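6-phosphofructokinase subunit beta (Saccharomyces cerevisiae, PDB 3O8O) catalyses the ATP-dependent phosphorylation of fructose 6-phosphate to fructose 1,6-bisphosphate, the first committing step of glycolysis, as one subunit type of an allosteric enzyme. Local coordinates at residues 521-529 / 568-576. Sequence-based numbering, arbitrary orientation.
Sequences PATLSNNVP and QGGNSGYLA. With FDP (2,6-di-O-phosphono-beta-D-fructofuranose), chain L.
Ser572 and Ser525 join the two loops through a single hydrogen bond, from Ser572 OG to Ser525 O at 3.1 Å. The donor lies nearly in line with the carbonyl, at a C=O...OG angle of 160°. The same hydroxyl accepts from Tyr574 N, an ST turn where helix 574-583 begins.

Asn526 can be followed outward. Its CB sits 3.7 Å from Tyr574 CD2 and makes an off-centre CH-pi contact with the ring. CG is anti to the backbone N (chi1 -161°), which brings the amide to the ring, and ND2 lies over the centre of one face. The amide and ring planes are 52° apart. OD1 accepts from Ser534 N, and ND2 gives a weak hydrogen bond to Glu532 O.

Both loops follow strands of the C-terminal PFK domain, probably the regulatory one, and line its fructose 2,6-bisphosphate site, whose ligand is an allosteric activator. Segment 521-529 takes the 2-phosphate: Ser525 OG (2.5 Å) and Thr523 OG1 (2.7 Å) both bind O2P of FDP. From 568-576, Gly569 N reaches O1 of FDP at 3.3 Å.

Leu524 divides its branches: CD2 lies 3.6 Å from O4 of FDP, and CD1 packs 4.0 Å from Leu575 CD2. Leu575 also touches Leu541 and Leu544 of helix 537-558.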
loop_
_atom_site.group_PDB
_atom_site.type_symbol
_atom_site.label_atom_id
_atom_site.label_comp_id
_atom_site.label_asym_id
_atom_site.label_seq_id
_atom_site.Cartn_x
_atom_site.Cartn_y
_atom_site.Cartn_z
ATOM N N PRO B 521 20.453 2.597 27.571
ATOM C CA PRO B 521 19.863 2.252 26.271
ATOM C C PRO B 521 19.141 0.910 26.234
ATOM O O PRO B 521 19.623 -0.074 26.796
ATOM C CB PRO B 521 21.060 2.292 25.323
ATOM C CG PRO B 521 22.021 3.216 26.012
ATOM C CD PRO B 521 21.904 2.794 27.445
ATOM N N ALA B 522 17.981 0.886 25.576
ATOM C CA ALA B 522 17.184 -0.326 25.433
ATOM C C ALA B 522 16.189 -0.243 24.265
ATOM O O ALA B 522 15.252 0.569 24.241
ATOM C CB ALA B 522 16.462 -0.624 26.717
ATOM N N THR B 523 16.426 -1.108 23.289
ATOM C CA THR B 523 15.623 -1.209 22.080
ATOM C C THR B 523 16.234 -2.379 21.338
ATOM O O THR B 523 17.446 -2.454 21.233
ATOM C CB THR B 523 15.773 0.022 21.214
ATOM O OG1 THR B 523 15.638 -0.353 19.844
ATOM C CG2 THR B 523 17.136 0.626 21.385
ATOM N N LEU B 524 15.411 -3.298 20.836
ATOM C CA LEU B 524 15.926 -4.469 20.112
ATOM C C LEU B 524 16.709 -4.063 18.850
ATOM O O LEU B 524 17.464 -4.856 18.295
ATOM C CB LEU B 524 14.765 -5.415 19.751
ATOM C CG LEU B 524 13.579 -4.829 18.954
ATOM C CD1 LEU B 524 13.999 -4.724 17.514
ATOM C CD2 LEU B 524 12.318 -5.717 19.043
ATOM N N SER B 525 16.542 -2.814 18.431
ATOM C CA SER B 525 17.204 -2.301 17.252
ATOM C C SER B 525 18.654 -1.920 17.450
ATOM O O SER B 525 19.422 -1.897 16.489
ATOM C CB SER B 525 16.476 -1.077 16.743
ATOM O OG SER B 525 15.107 -1.345 16.698
ATOM N N ASN B 526 19.020 -1.586 18.684
ATOM C CA ASN B 526 20.385 -1.180 19.016
ATOM C C ASN B 526 20.767 0.065 18.213
ATOM O O ASN B 526 21.862 0.157 17.645
ATOM C CB ASN B 526 21.358 -2.331 18.737
ATOM C CG ASN B 526 22.671 -2.169 19.475
ATOM O OD1 ASN B 526 22.685 -1.851 20.662
ATOM N ND2 ASN B 526 23.781 -2.387 18.783
ATOM N N ASN B 527 19.848 1.028 18.188
ATOM C CA ASN B 527 20.032 2.278 17.443
ATOM C C ASN B 527 20.358 3.501 18.294
ATOM O O ASN B 527 20.431 4.627 17.785
ATOM C CB ASN B 527 18.776 2.583 16.602
ATOM C CG ASN B 527 17.526 2.826 17.455
ATOM O OD1 ASN B 527 17.230 2.076 18.390
ATOM N ND2 ASN B 527 16.781 3.863 17.118
ATOM N N VAL B 528 20.544 3.287 19.589
ATOM C CA VAL B 528 20.844 4.390 20.482
ATOM C C VAL B 528 22.335 4.642 20.578
ATOM O O VAL B 528 23.078 3.789 21.055
ATOM C CB VAL B 528 20.308 4.121 21.863
ATOM C CG1 VAL B 528 20.731 5.232 22.803
ATOM C CG2 VAL B 528 18.803 4.023 21.801
ATOM N N PRO B 529 22.786 5.838 20.154
ATOM C CA PRO B 529 24.189 6.246 20.166
ATOM C C PRO B 529 24.789 6.136 21.545
ATOM O O PRO B 529 24.087 6.276 22.529
ATOM C CB PRO B 529 24.132 7.700 19.708
ATOM C CG PRO B 529 22.894 7.772 18.914
ATOM C CD PRO B 529 21.938 6.967 19.736
ATOM N N GLN B 568 13.006 -6.205 11.913
ATOM C CA GLN B 568 12.873 -4.909 12.559
ATOM C C GLN B 568 14.190 -4.217 12.731
ATOM O O GLN B 568 15.218 -4.706 12.270
ATOM C CB GLN B 568 12.194 -5.045 13.915
ATOM C CG GLN B 568 10.681 -5.087 13.796
ATOM C CD GLN B 568 9.970 -5.147 15.128
ATOM O OE1 GLN B 568 8.749 -5.305 15.191
ATOM N NE2 GLN B 568 10.728 -5.022 16.205
ATOM N N GLY B 569 14.154 -3.060 13.370
ATOM C CA GLY B 569 15.373 -2.343 13.600
ATOM C C GLY B 569 15.394 -0.969 12.986
ATOM O O GLY B 569 16.453 -0.346 12.901
ATOM N N GLY B 570 14.252 -0.470 12.545
ATOM C CA GLY B 570 14.254 0.858 11.958
ATOM C C GLY B 570 15.351 1.093 10.918
ATOM O O GLY B 570 15.419 0.411 9.882
ATOM N N ASN B 571 16.223 2.057 11.164
ATOM C CA ASN B 571 17.266 2.315 10.200
ATOM C C ASN B 571 18.554 1.583 10.528
ATOM O O ASN B 571 19.588 1.804 9.864
ATOM C CB ASN B 571 17.552 3.810 10.115
ATOM C CG ASN B 571 16.402 4.593 9.540
ATOM O OD1 ASN B 571 15.788 4.187 8.564
ATOM N ND2 ASN B 571 16.123 5.733 10.127
ATOM N N SER B 572 18.506 0.731 11.548
ATOM C CA SER B 572 19.682 -0.022 11.956
ATOM C C SER B 572 19.654 -1.468 11.481
ATOM O O SER B 572 18.744 -2.229 11.828
ATOM C CB SER B 572 19.825 -0.010 13.467
ATOM O OG SER B 572 20.830 -0.933 13.847
ATOM N N GLY B 573 20.671 -1.840 10.705
ATOM C CA GLY B 573 20.771 -3.194 10.190
ATOM C C GLY B 573 21.388 -4.176 11.177
ATOM O O GLY B 573 21.676 -5.330 10.854
ATOM N N TYR B 574 21.576 -3.722 12.402
ATOM C CA TYR B 574 22.162 -4.574 13.406
ATOM C C TYR B 574 21.451 -5.931 13.539
ATOM O O TYR B 574 22.074 -6.989 13.393
ATOM C CB TYR B 574 22.163 -3.860 14.751
ATOM C CG TYR B 574 22.700 -4.731 15.850
ATOM C CD1 TYR B 574 24.073 -4.939 16.004
ATOM C CD2 TYR B 574 21.835 -5.350 16.736
ATOM C CE1 TYR B 574 24.560 -5.739 17.024
ATOM C CE2 TYR B 574 22.301 -6.138 17.741
ATOM C CZ TYR B 574 23.661 -6.332 17.896
ATOM O OH TYR B 574 24.091 -7.079 18.969
ATOM N N LEU B 575 20.148 -5.902 13.814
ATOM C CA LEU B 575 19.382 -7.131 13.991
ATOM C C LEU B 575 19.379 -8.049 12.774
ATOM O O LEU B 575 19.606 -9.255 12.889
ATOM C CB LEU B 575 17.956 -6.794 14.394
ATOM C CG LEU B 575 16.977 -7.969 14.601
ATOM C CD1 LEU B 575 17.427 -8.977 15.666
ATOM C CD2 LEU B 575 15.645 -7.376 14.982
ATOM N N ALA B 576 19.121 -7.491 11.601
ATOM C CA ALA B 576 19.111 -8.307 10.395
ATOM C C ALA B 576 20.485 -8.958 10.173
ATOM O O ALA B 576 20.577 -10.137 9.819
ATOM C CB ALA B 576 18.738 -7.447 9.206
HETATM P P1 FDP L . 12.747 1.506 17.510
HETATM O O1P FDP L . 12.851 2.709 18.365
HETATM O O2P FDP L . 13.778 0.363 17.974
HETATM O O3P FDP L . 13.114 1.836 15.976
HETATM O O1 FDP L . 11.637 -1.885 15.074
HETATM C C1 FDP L . 11.848 -0.587 15.639
HETATM C C2 FDP L . 10.986 -0.404 16.890
HETATM O O2 FDP L . 11.284 0.830 17.551
HETATM C C3 FDP L . 11.158 -1.600 17.828
HETATM O O3 FDP L . 11.829 -1.158 19.010
HETATM C C4 FDP L . 9.717 -1.969 18.166
HETATM O O4 FDP L . 9.655 -3.377 18.407
HETATM C C5 FDP L . 9.046 -1.638 16.839
HETATM O O5 FDP L . 9.602 -0.356 16.524
HETATM C C6 FDP L . 7.522 -1.516 16.905
HETATM O O6 FDP L . 7.141 -0.363 17.660
HETATM P P2 FDP L . 5.657 0.250 17.541
HETATM O O4P FDP L . 5.550 1.568 18.203
HETATM O O5P FDP L . 5.291 0.323 15.977
HETATM O O6P FDP L . 4.680 -0.857 18.181
#